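Local coordinates for uncharacterized conserved protein (Staphylococcus epidermidis, PDB 3FRM) that is of unknown function but carries a GNAT-type acetyltransferase domain, so it may transfer an acetyl group from acetyl-CoA to an unidentified acceptor, at residues A[207-212]-A[238-243]. Residues are numbered along the deposited sequence; the frame is centred on the assembly and turned at random.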
loop_
_atom_site.group_PDB
_atom_site.type_symbol
_atom_site.label_atom_id
_atom_site.label_comp_id
_atom_site.label_asym_id
_atom_site.label_seq_id
_atom_site.Cartn_x
_atom_site.Cartn_y
_atom_site.Cartn_z
ATOM N N GLU A 207 -2.848 16.144 -12.712
ATOM C CA GLU A 207 -3.696 17.267 -13.103
ATOM C C GLU A 207 -4.857 17.438 -12.140
ATOM O O GLU A 207 -5.105 18.538 -11.660
ATOM C CB GLU A 207 -4.146 17.221 -14.571
ATOM C CG GLU A 207 -3.053 17.667 -15.604
ATOM C CD GLU A 207 -2.451 19.076 -15.394
ATOM O OE1 GLU A 207 -1.305 19.323 -15.856
ATOM O OE2 GLU A 207 -3.111 19.947 -14.774
ATOM N N ILE A 208 -5.522 16.332 -11.805
ATOM C CA ILE A 208 -6.670 16.365 -10.933
ATOM C C ILE A 208 -6.266 16.883 -9.577
ATOM O O ILE A 208 -7.005 17.619 -8.912
ATOM C CB ILE A 208 -7.338 14.975 -10.812
ATOM C CG1 ILE A 208 -8.130 14.671 -12.076
ATOM C CG2 ILE A 208 -8.209 14.879 -9.564
ATOM C CD1 ILE A 208 -8.294 13.131 -12.375
ATOM N N GLN A 209 -5.065 16.527 -9.168
ATOM C CA GLN A 209 -4.629 16.885 -7.865
ATOM C C GLN A 209 -4.359 18.389 -7.793
ATOM O O GLN A 209 -4.801 19.048 -6.865
ATOM C CB GLN A 209 -3.387 16.101 -7.558
ATOM C CG GLN A 209 -3.164 15.964 -6.116
ATOM C CD GLN A 209 -4.021 14.895 -5.559
ATOM O OE1 GLN A 209 -4.167 13.858 -6.166
ATOM N NE2 GLN A 209 -4.585 15.127 -4.389
ATOM N N ALA A 210 -3.629 18.922 -8.773
ATOM C CA ALA A 210 -3.343 20.336 -8.816
ATOM C C ALA A 210 -4.598 21.192 -8.890
ATOM O O ALA A 210 -4.628 22.294 -8.352
ATOM C CB ALA A 210 -2.419 20.671 -10.000
ATOM N N TYR A 211 -5.615 20.697 -9.578
ATOM C CA TYR A 211 -6.894 21.372 -9.641
ATOM C C TYR A 211 -7.456 21.539 -8.222
ATOM O O TYR A 211 -7.755 22.654 -7.783
ATOM C CB TYR A 211 -7.853 20.525 -10.478
ATOM C CG TYR A 211 -9.152 21.201 -10.757
ATOM C CD1 TYR A 211 -9.394 21.797 -12.008
ATOM C CD2 TYR A 211 -10.164 21.243 -9.788
ATOM C CE1 TYR A 211 -10.590 22.448 -12.280
ATOM C CE2 TYR A 211 -11.381 21.893 -10.056
ATOM C CZ TYR A 211 -11.567 22.502 -11.307
ATOM O OH TYR A 211 -12.748 23.131 -11.589
ATOM N N VAL A 212 -7.605 20.419 -7.521
ATOM C CA VAL A 212 -8.003 20.431 -6.137
ATOM C C VAL A 212 -7.113 21.436 -5.361
ATOM O O VAL A 212 -7.588 22.226 -4.531
ATOM C CB VAL A 212 -7.941 18.993 -5.567
ATOM C CG1 VAL A 212 -8.093 18.996 -4.083
ATOM C CG2 VAL A 212 -9.040 18.065 -6.217
ATOM N N GLN A 238 3.534 11.833 -5.023
ATOM C CA GLN A 238 2.978 13.165 -5.107
ATOM C C GLN A 238 3.394 14.110 -3.959
ATOM O O GLN A 238 3.171 15.286 -4.060
ATOM C CB GLN A 238 1.456 13.086 -5.250
ATOM C CG GLN A 238 1.005 13.446 -6.598
ATOM C CD GLN A 238 -0.297 12.795 -7.029
ATOM O OE1 GLN A 238 -0.568 12.717 -8.228
ATOM N NE2 GLN A 238 -1.096 12.321 -6.089
ATOM N N GLY A 239 3.955 13.602 -2.867
ATOM C CA GLY A 239 4.414 14.460 -1.788
ATOM C C GLY A 239 3.593 14.431 -0.492
ATOM O O GLY A 239 3.934 15.153 0.463
ATOM N N TYR A 240 2.523 13.627 -0.442
ATOM C CA TYR A 240 1.666 13.620 0.742
ATOM C C TYR A 240 2.488 13.133 1.896
ATOM O O TYR A 240 3.307 12.239 1.707
ATOM C CB TYR A 240 0.472 12.662 0.584
ATOM C CG TYR A 240 -0.712 13.284 -0.098
ATOM C CD1 TYR A 240 -1.711 13.873 0.636
ATOM C CD2 TYR A 240 -0.807 13.319 -1.501
ATOM C CE1 TYR A 240 -2.768 14.495 0.002
ATOM C CE2 TYR A 240 -1.892 13.912 -2.150
ATOM C CZ TYR A 240 -2.868 14.485 -1.377
ATOM O OH TYR A 240 -3.967 15.059 -1.957
ATOM N N VAL A 241 2.310 13.743 3.069
ATOM C CA VAL A 241 2.943 13.279 4.283
ATOM C C VAL A 241 2.005 12.471 5.184
ATOM O O VAL A 241 0.879 12.831 5.454
ATOM C CB VAL A 241 3.820 14.392 5.025
ATOM C CG1 VAL A 241 3.995 15.717 4.220
ATOM C CG2 VAL A 241 3.448 14.570 6.554
ATOM N N TYR A 242 2.477 11.300 5.553
ATOM C CA TYR A 242 1.838 10.396 6.441
ATOM C C TYR A 242 1.706 11.040 7.797
ATOM O O TYR A 242 2.715 11.551 8.345
ATOM C CB TYR A 242 2.718 9.160 6.572
ATOM C CG TYR A 242 2.218 8.126 7.578
ATOM C CD1 TYR A 242 1.179 7.269 7.247
ATOM C CD2 TYR A 242 2.777 8.035 8.830
ATOM C CE1 TYR A 242 0.706 6.298 8.134
ATOM C CE2 TYR A 242 2.326 7.083 9.751
ATOM C CZ TYR A 242 1.301 6.212 9.385
ATOM O OH TYR A 242 0.869 5.269 10.260
ATOM N N GLN A 243 0.492 10.994 8.354
ATOM C CA GLN A 243 0.214 11.624 9.650
ATOM C C GLN A 243 -0.687 10.838 10.621
ATOM O O GLN A 243 -1.513 11.460 11.304
ATOM C CB GLN A 243 -0.484 12.960 9.395
ATOM C CG GLN A 243 -0.510 13.883 10.618
ATOM C CD GLN A 243 -0.071 15.248 10.238
ATOM O OE1 GLN A 243 0.994 15.402 9.645
ATOM N NE2 GLN A 243 -0.883 16.257 10.553
#
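Gln209 meets Gln238 and Tyr240 through the two ends of its side-chain amide. NE2 of Gln209 lies at the edge of the Tyr240 ring, in the ring plane, and 2.5 Å from the phenol OH of Tyr240. The hydroxyl stands well off the Gln209 amide plane, so neither N-H points well at it. The pair is not a hydrogen bond, and so short a distance is doubtful. NE2 of Gln209 is also 3.5 Å from CZ of Tyr240. The two side chains reach towards each other from their own segments. The Gln209 amide plane stands 87° to the ring, nearly perpendicular.

The other end of the amide turns to Gln238. OE1 of Gln209 is 3.4 Å from NE2 of Gln238. These two amides are tilted 46° to each other, so they do not stack flat. The buried surface is small, 132 Å² for both sides together.

The CB of Gln209 is directed at 238-243. A turn about the CB-CG bond (chi2 80°) then sets NE2 beside the Tyr240 hydroxyl and OE1 near Gln238 NE2. Gln238 is stretched out past CG. The backbones stay well apart: the nearest CA atoms, those of Gln209 and Gln238, are 8.9 Å from each other. Gly239 has positive phi and ends helix 232-237 in a Schellman motif. Tyr240 follows directly, before the strand begins.

Further out, Tyr235 packs edge-to-face with the Tyr240 ring, and Ile190 touches both Gln209 and Tyr240. A sulfate ion, probably a crystallisation additive, lies near the Gln238 side chain. The contact is a buried polar junction within the GNAT domain. It joins helix 204-216, which packs on strands 165-171 and 188-195, to the turn between helix 232-237 and strand 241-251, beside strand 96-105.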